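Local coordinates for protein putative beta-glucosidase (Bifidobacterium adolescentis, PDB 5WAB) that hydrolyses beta-glucosidic linkages as a family 3 glycoside hydrolase and probably also releases terminal arabinopyranosyl units from ginsenosides, at residues A68-S79 against E468-G476; L106-R114 against F122-Y130. All blocks are in the same frame, centred on the assembly; numbering follows the deposited sequence.

Contact 1 of 2, residues A68-S79 against E468-G476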
# COMPACT_ATOMS: atom_id res chain seq x y z
N ALA A 68 9.30 -12.45 -15.96
CA ALA A 68 9.57 -11.10 -15.49
C ALA A 68 9.99 -11.17 -14.02
O ALA A 68 9.80 -12.18 -13.35
CB ALA A 68 8.35 -10.19 -15.67
N THR A 69 10.56 -10.07 -13.54
CA THR A 69 10.97 -9.99 -12.14
C THR A 69 9.75 -9.84 -11.25
O THR A 69 8.98 -8.88 -11.39
CB THR A 69 11.93 -8.83 -11.94
OG1 THR A 69 13.10 -9.04 -12.75
CG2 THR A 69 12.34 -8.73 -10.46
N CYS A 70 9.57 -10.78 -10.32
CA CYS A 70 8.47 -10.71 -9.37
C CYS A 70 8.97 -9.95 -8.15
O CYS A 70 9.67 -10.51 -7.30
CB CYS A 70 7.97 -12.11 -9.01
SG CYS A 70 6.58 -12.15 -7.85
N PHE A 71 8.63 -8.67 -8.06
CA PHE A 71 9.02 -7.88 -6.91
C PHE A 71 8.14 -8.22 -5.71
O PHE A 71 7.05 -8.79 -5.87
CB PHE A 71 8.93 -6.40 -7.25
CG PHE A 71 9.88 -5.97 -8.33
CD1 PHE A 71 11.19 -5.63 -8.02
CD2 PHE A 71 9.47 -5.92 -9.65
CE1 PHE A 71 12.06 -5.24 -9.02
CE2 PHE A 71 10.34 -5.53 -10.64
CZ PHE A 71 11.64 -5.20 -10.33
N PRO A 72 8.57 -7.89 -4.50
CA PRO A 72 7.73 -8.16 -3.33
C PRO A 72 6.41 -7.41 -3.44
O PRO A 72 6.39 -6.23 -3.82
CB PRO A 72 8.57 -7.64 -2.15
CG PRO A 72 9.58 -6.73 -2.76
CD PRO A 72 9.87 -7.31 -4.11
N PRO A 73 5.29 -8.09 -3.19
CA PRO A 73 4.01 -7.40 -3.13
C PRO A 73 4.03 -6.28 -2.10
O PRO A 73 4.82 -6.27 -1.16
CB PRO A 73 3.03 -8.51 -2.72
CG PRO A 73 3.65 -9.75 -3.28
CD PRO A 73 5.14 -9.56 -3.12
N ALA A 74 3.12 -5.32 -2.30
CA ALA A 74 3.14 -4.09 -1.52
C ALA A 74 2.99 -4.34 -0.02
O ALA A 74 3.54 -3.58 0.78
CB ALA A 74 2.06 -3.14 -2.03
N ALA A 75 2.26 -5.39 0.37
CA ALA A 75 2.13 -5.70 1.80
C ALA A 75 3.48 -5.92 2.45
O ALA A 75 3.63 -5.73 3.66
CB ALA A 75 1.24 -6.92 2.00
N GLY A 76 4.47 -6.37 1.67
CA GLY A 76 5.83 -6.48 2.15
C GLY A 76 6.61 -5.21 1.93
O GLY A 76 7.23 -4.69 2.86
N LEU A 77 6.58 -4.68 0.70
CA LEU A 77 7.39 -3.52 0.37
C LEU A 77 7.01 -2.29 1.18
O LEU A 77 7.85 -1.41 1.40
CB LEU A 77 7.29 -3.21 -1.13
CG LEU A 77 8.35 -2.25 -1.69
CD1 LEU A 77 9.74 -2.73 -1.30
CD2 LEU A 77 8.24 -2.15 -3.19
N SER A 78 5.77 -2.23 1.67
CA SER A 78 5.36 -1.13 2.53
C SER A 78 6.09 -1.11 3.86
O SER A 78 6.03 -0.10 4.57
CB SER A 78 3.86 -1.20 2.78
OG SER A 78 3.50 -2.43 3.39
N SER A 79 6.77 -2.20 4.23
CA SER A 79 7.57 -2.20 5.44
C SER A 79 8.85 -1.38 5.31
O SER A 79 9.48 -1.09 6.33
CB SER A 79 7.91 -3.64 5.82
OG SER A 79 6.75 -4.45 5.88
N GLU A 468 8.55 -11.20 10.65
CA GLU A 468 7.41 -11.10 9.74
C GLU A 468 7.93 -10.68 8.37
O GLU A 468 8.31 -9.52 8.16
CB GLU A 468 6.38 -10.10 10.29
CG GLU A 468 5.29 -9.68 9.31
CD GLU A 468 4.46 -10.84 8.77
OE1 GLU A 468 4.93 -11.55 7.86
OE2 GLU A 468 3.32 -11.03 9.26
N SER A 469 7.95 -11.62 7.43
CA SER A 469 8.53 -11.39 6.11
C SER A 469 7.48 -11.21 5.02
O SER A 469 7.86 -11.07 3.85
CB SER A 469 9.46 -12.55 5.73
OG SER A 469 8.77 -13.78 5.68
N TRP A 470 6.20 -11.19 5.38
CA TRP A 470 5.09 -10.96 4.45
C TRP A 470 5.22 -11.80 3.18
O TRP A 470 5.30 -13.03 3.25
CB TRP A 470 5.01 -9.48 4.08
CG TRP A 470 4.83 -8.58 5.26
CD1 TRP A 470 5.77 -7.76 5.81
CD2 TRP A 470 3.64 -8.39 6.03
NE1 TRP A 470 5.24 -7.08 6.87
CE2 TRP A 470 3.93 -7.44 7.03
CE3 TRP A 470 2.35 -8.93 5.97
CZ2 TRP A 470 2.99 -7.03 7.97
CZ3 TRP A 470 1.41 -8.52 6.90
CH2 TRP A 470 1.74 -7.57 7.89
N LEU A 471 5.23 -11.13 2.03
CA LEU A 471 5.55 -11.74 0.75
C LEU A 471 6.73 -10.99 0.16
O LEU A 471 6.69 -9.76 0.03
CB LEU A 471 4.35 -11.70 -0.21
CG LEU A 471 3.10 -12.49 0.22
CD1 LEU A 471 1.96 -12.32 -0.79
CD2 LEU A 471 3.42 -13.96 0.41
N LEU A 472 7.79 -11.72 -0.20
CA LEU A 472 9.08 -11.13 -0.52
C LEU A 472 9.39 -11.08 -2.01
O LEU A 472 10.37 -10.45 -2.40
CB LEU A 472 10.19 -11.90 0.20
CG LEU A 472 10.17 -11.84 1.73
CD1 LEU A 472 11.17 -12.82 2.31
CD2 LEU A 472 10.46 -10.43 2.21
N GLY A 473 8.59 -11.73 -2.85
CA GLY A 473 8.89 -11.78 -4.27
C GLY A 473 9.91 -12.86 -4.59
O GLY A 473 10.23 -13.73 -3.77
N GLN A 474 10.44 -12.79 -5.81
CA GLN A 474 11.28 -13.88 -6.32
C GLN A 474 12.63 -13.96 -5.62
O GLN A 474 13.29 -15.00 -5.72
CB GLN A 474 11.49 -13.73 -7.82
CG GLN A 474 12.45 -12.62 -8.22
CD GLN A 474 12.68 -12.56 -9.71
OE1 GLN A 474 11.76 -12.78 -10.49
NE2 GLN A 474 13.91 -12.29 -10.12
N ALA A 475 13.06 -12.91 -4.93
CA ALA A 475 14.38 -12.87 -4.30
C ALA A 475 14.31 -13.05 -2.78
O ALA A 475 15.25 -12.66 -2.08
CB ALA A 475 15.10 -11.58 -4.65
N GLY A 476 13.24 -13.65 -2.27
CA GLY A 476 13.10 -13.81 -0.83
C GLY A 476 14.16 -14.71 -0.23
O GLY A 476 14.63 -14.47 0.89

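Contact 2 of 2, residues L106-R114 against F122-Y130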
# COMPACT_ATOMS: atom_id res chain seq x y z
N LEU A 106 -0.52 -1.94 -14.84
CA LEU A 106 -1.75 -1.66 -14.09
C LEU A 106 -1.48 -1.70 -12.59
O LEU A 106 -1.80 -2.66 -11.89
CB LEU A 106 -2.85 -2.64 -14.50
CG LEU A 106 -3.24 -2.58 -15.97
CD1 LEU A 106 -4.31 -3.61 -16.31
CD2 LEU A 106 -3.71 -1.17 -16.34
N GLY A 107 -0.92 -0.62 -12.09
CA GLY A 107 -0.64 -0.47 -10.69
C GLY A 107 -0.07 0.90 -10.43
O GLY A 107 0.12 1.70 -11.35
N PRO A 108 0.20 1.22 -9.16
CA PRO A 108 -0.03 0.36 -8.00
C PRO A 108 -1.43 0.55 -7.39
O PRO A 108 -2.16 1.47 -7.77
CB PRO A 108 1.05 0.82 -7.02
CG PRO A 108 1.17 2.30 -7.30
CD PRO A 108 0.88 2.48 -8.78
N GLY A 109 -1.79 -0.34 -6.46
CA GLY A 109 -3.05 -0.24 -5.74
C GLY A 109 -2.79 0.42 -4.39
O GLY A 109 -1.86 0.04 -3.68
N VAL A 110 -3.60 1.43 -4.08
CA VAL A 110 -3.37 2.24 -2.88
C VAL A 110 -4.61 2.28 -1.98
O VAL A 110 -4.73 3.15 -1.13
CB VAL A 110 -2.91 3.67 -3.24
CG1 VAL A 110 -1.59 3.63 -3.98
CG2 VAL A 110 -3.95 4.41 -4.08
N ASN A 111 -5.53 1.33 -2.15
CA ASN A 111 -6.72 1.31 -1.30
C ASN A 111 -6.34 1.12 0.16
O ASN A 111 -5.41 0.37 0.49
CB ASN A 111 -7.68 0.20 -1.74
CG ASN A 111 -8.23 0.42 -3.13
OD1 ASN A 111 -7.95 -0.34 -4.05
ND2 ASN A 111 -9.04 1.46 -3.28
N ILE A 112 -7.05 1.83 1.03
CA ILE A 112 -6.81 1.74 2.46
C ILE A 112 -7.19 0.36 2.96
O ILE A 112 -8.24 -0.19 2.60
CB ILE A 112 -7.60 2.84 3.20
CG1 ILE A 112 -7.09 4.22 2.80
CG2 ILE A 112 -7.53 2.64 4.70
CD1 ILE A 112 -5.61 4.42 3.08
N LYS A 113 -6.33 -0.23 3.79
CA LYS A 113 -6.63 -1.49 4.47
C LYS A 113 -7.50 -1.16 5.67
O LYS A 113 -7.04 -1.04 6.81
CB LYS A 113 -5.34 -2.20 4.86
CG LYS A 113 -4.44 -2.43 3.68
CD LYS A 113 -3.20 -3.22 4.00
CE LYS A 113 -2.28 -3.20 2.79
NZ LYS A 113 -1.04 -4.01 2.92
N ARG A 114 -8.79 -0.97 5.39
CA ARG A 114 -9.76 -0.68 6.45
C ARG A 114 -9.80 -1.81 7.46
O ARG A 114 -9.79 -1.58 8.67
CB ARG A 114 -11.13 -0.44 5.84
CG ARG A 114 -12.29 -0.49 6.83
CD ARG A 114 -13.59 -0.18 6.10
NE ARG A 114 -14.73 -0.05 6.99
CZ ARG A 114 -15.72 -0.94 7.06
NH1 ARG A 114 -15.70 -2.01 6.28
NH2 ARG A 114 -16.73 -0.75 7.90
N PHE A 122 -2.74 -7.82 0.30
CA PHE A 122 -1.37 -8.15 -0.10
C PHE A 122 -0.87 -7.22 -1.20
O PHE A 122 0.35 -7.02 -1.32
CB PHE A 122 -1.29 -9.61 -0.56
CG PHE A 122 -1.78 -9.83 -1.96
CD1 PHE A 122 -3.14 -9.92 -2.21
CD2 PHE A 122 -0.90 -9.97 -3.01
CE1 PHE A 122 -3.60 -10.14 -3.49
CE2 PHE A 122 -1.36 -10.18 -4.29
CZ PHE A 122 -2.71 -10.26 -4.53
N GLU A 123 -1.79 -6.63 -1.97
CA GLU A 123 -1.49 -5.78 -3.12
C GLU A 123 -1.57 -4.30 -2.79
O GLU A 123 -1.26 -3.47 -3.64
CB GLU A 123 -2.49 -6.13 -4.24
CG GLU A 123 -2.19 -5.68 -5.65
CD GLU A 123 -3.18 -6.29 -6.64
OE1 GLU A 123 -3.88 -7.24 -6.23
OE2 GLU A 123 -3.30 -5.82 -7.79
N TYR A 124 -1.95 -3.95 -1.55
CA TYR A 124 -2.04 -2.56 -1.10
C TYR A 124 -0.93 -2.26 -0.09
O TYR A 124 -0.16 -3.14 0.30
CB TYR A 124 -3.42 -2.27 -0.50
CG TYR A 124 -4.57 -2.58 -1.44
CD1 TYR A 124 -4.41 -2.50 -2.81
CD2 TYR A 124 -5.82 -2.95 -0.94
CE1 TYR A 124 -5.45 -2.78 -3.66
CE2 TYR A 124 -6.86 -3.24 -1.79
CZ TYR A 124 -6.67 -3.15 -3.15
OH TYR A 124 -7.70 -3.43 -3.99
N TRP A 125 -0.87 -1.00 0.36
CA TRP A 125 0.30 -0.51 1.07
C TRP A 125 0.09 -0.35 2.58
O TRP A 125 0.91 -0.84 3.36
CB TRP A 125 0.75 0.81 0.44
CG TRP A 125 1.30 0.60 -0.94
CD1 TRP A 125 0.58 0.47 -2.09
CD2 TRP A 125 2.68 0.49 -1.33
NE1 TRP A 125 1.41 0.28 -3.16
CE2 TRP A 125 2.71 0.29 -2.72
CE3 TRP A 125 3.89 0.55 -0.63
CZ2 TRP A 125 3.90 0.15 -3.43
CZ3 TRP A 125 5.07 0.40 -1.34
CH2 TRP A 125 5.07 0.21 -2.72
N SER A 126 -0.96 0.33 3.03
CA SER A 126 -1.05 0.62 4.46
C SER A 126 -2.50 0.82 4.87
O SER A 126 -3.40 0.92 4.04
CB SER A 126 -0.22 1.85 4.84
OG SER A 126 -0.39 2.19 6.21
N GLU A 127 -2.71 0.85 6.19
CA GLU A 127 -3.95 1.34 6.77
C GLU A 127 -3.96 2.85 6.91
O GLU A 127 -5.01 3.42 7.24
CB GLU A 127 -4.16 0.71 8.15
CG GLU A 127 -3.22 1.27 9.22
CD GLU A 127 -3.21 0.47 10.51
OE1 GLU A 127 -3.28 -0.77 10.45
OE2 GLU A 127 -3.16 1.09 11.60
N ASP A 128 -2.83 3.51 6.70
CA ASP A 128 -2.70 4.94 6.89
C ASP A 128 -2.63 5.64 5.54
O ASP A 128 -1.86 5.21 4.68
CB ASP A 128 -1.46 5.28 7.72
CG ASP A 128 -1.31 6.76 7.95
OD1 ASP A 128 -2.09 7.29 8.77
OD2 ASP A 128 -0.45 7.40 7.31
N PRO A 129 -3.39 6.72 5.33
CA PRO A 129 -3.35 7.36 4.00
C PRO A 129 -2.02 8.03 3.68
O PRO A 129 -1.56 7.95 2.53
CB PRO A 129 -4.51 8.37 4.07
CG PRO A 129 -4.69 8.64 5.53
CD PRO A 129 -4.36 7.36 6.23
N TYR A 130 -1.38 8.68 4.65
CA TYR A 130 -0.12 9.37 4.38
C TYR A 130 0.97 8.39 3.95
O TYR A 130 1.71 8.64 3.00
CB TYR A 130 0.34 10.16 5.60
CG TYR A 130 1.58 10.99 5.37
CD1 TYR A 130 2.85 10.43 5.46
CD2 TYR A 130 1.50 12.35 5.10
CE1 TYR A 130 3.99 11.18 5.26
CE2 TYR A 130 2.64 13.12 4.91
CZ TYR A 130 3.89 12.52 4.99
OH TYR A 130 5.03 13.27 4.79
O HOH W 1 -2.69 1.29 0.74
O HOH W 2 0.82 -3.05 5.31

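Contact 1 of 2, residues A68-S79 against E468-G476
Gln-474 and Cys-70 clasp each other through two hydrogen bonds that run in opposite directions. Cys-70 N gives its hydrogen to Gln-474 OE1 at 3.0 Å, from above the plane of the side-chain amide, whereas Gln-474 N meets Cys-70 O at 2.8 Å and within the carbonyl plane, almost straight at 170°. With chi1 at 74°, CG of Gln-474 sits between its own backbone N and carbonyl carbon, and the chain, extended beyond CG, runs along the Cys-70 backbone, with CG near Cys-70 O and CD near Cys-70 N. The Gln-474 and Thr-69 side chains cross at about a right angle, Gln-474 NE2 lying 3.9 Å from Thr-69 CG2 and hydrogen-bonded to Asp-305 and Thr-357. Gly-473 brings its CA to 3.4 Å from Cys-70 O. Farther along, the Pro-73 ring crosses Leu-471 nearly perpendicularly, CG lying 3.7 Å from Leu-471 CB. The Trp-470 indole lies between two groups: Ala-75 O stands 3.4 Å above one face, toward the rim, and CG of Glu-468 rests on the opposite face. Glu-468 OE1 accepts a hydrogen bond from Trp-470 N at 2.8 Å, on the anti side of the carboxylate. This buried seam joins the TIM-barrel-type N-terminal domain of a family 3 glycoside hydrolase to the loop that follows strand 465-468 in the mixed sheet of its C-terminal domain.

Contact 2 of 2, residues L106-R114 against F122-Y130
Lys-113 reaches alongside the backbone of residues 124-126, its aliphatic chain lying against the Ser-126 carbonyl and its amine ending at Tyr-124 O, 2.9 Å from NZ. The chain is extended beyond CG, which brings NZ to Tyr-124 O. The amine approaches this oxygen from well above the carbonyl plane, bonds also to Cys-121 O, and donates to water 2, which in turn donates to Trp-125 O; this buried amine is thus gripped by backbone carbonyls and water. At the root of the same residue, Lys-113 N bonds to Ser-126 O at 3.2 Å, nearly straight at 170°. The Tyr-124 ring packs on Gly-109 and Asn-111. Asn-111 CB stands over one face, 3.7 Å from the centroid, in a CH-pi contact, while the Asn-111 amide plane is tilted 71° from the ring and its ND2 bonds to His-154 O. Gly-109 CA and its carbonyl lie against the Tyr-124 ring, oblique to it. Trp-125 presents its indole edge to Gly-109 O, which lies in the ring plane 2.9 Å from Trp-125 CD1. Water 1 ties Asn-111 O to Trp-125 N, and Ile-112 CD1 reaches Pro-129. The contact closes the loop between barrel strand 102-106 and helix 129-144, with Val-110 against helix 182-190, Ile-112 against helix 173-180 and Trp-125 against helix 129-144.

Overall arrangement
Contact 2 is nested within the long excursion closed by contact 1: residues 68-79 come first, then 106-114 and 122-130, and only much later 468-476. The two centres lie about 14 Å apart, and contact 2 is the nearer to the centre of the chain, about 3 Å away against about 12 Å. They touch directly where the short helix 74-77 meets residues 122-125, with Ala-75 N 3.0 Å from Phe-122 O in a probable hydrogen bond. Contact 2 is internal to the N-terminal domain, whereas contact 1 bridges it to the C-terminal domain, so residues 68-79 connect the barrel loop to the domain interface.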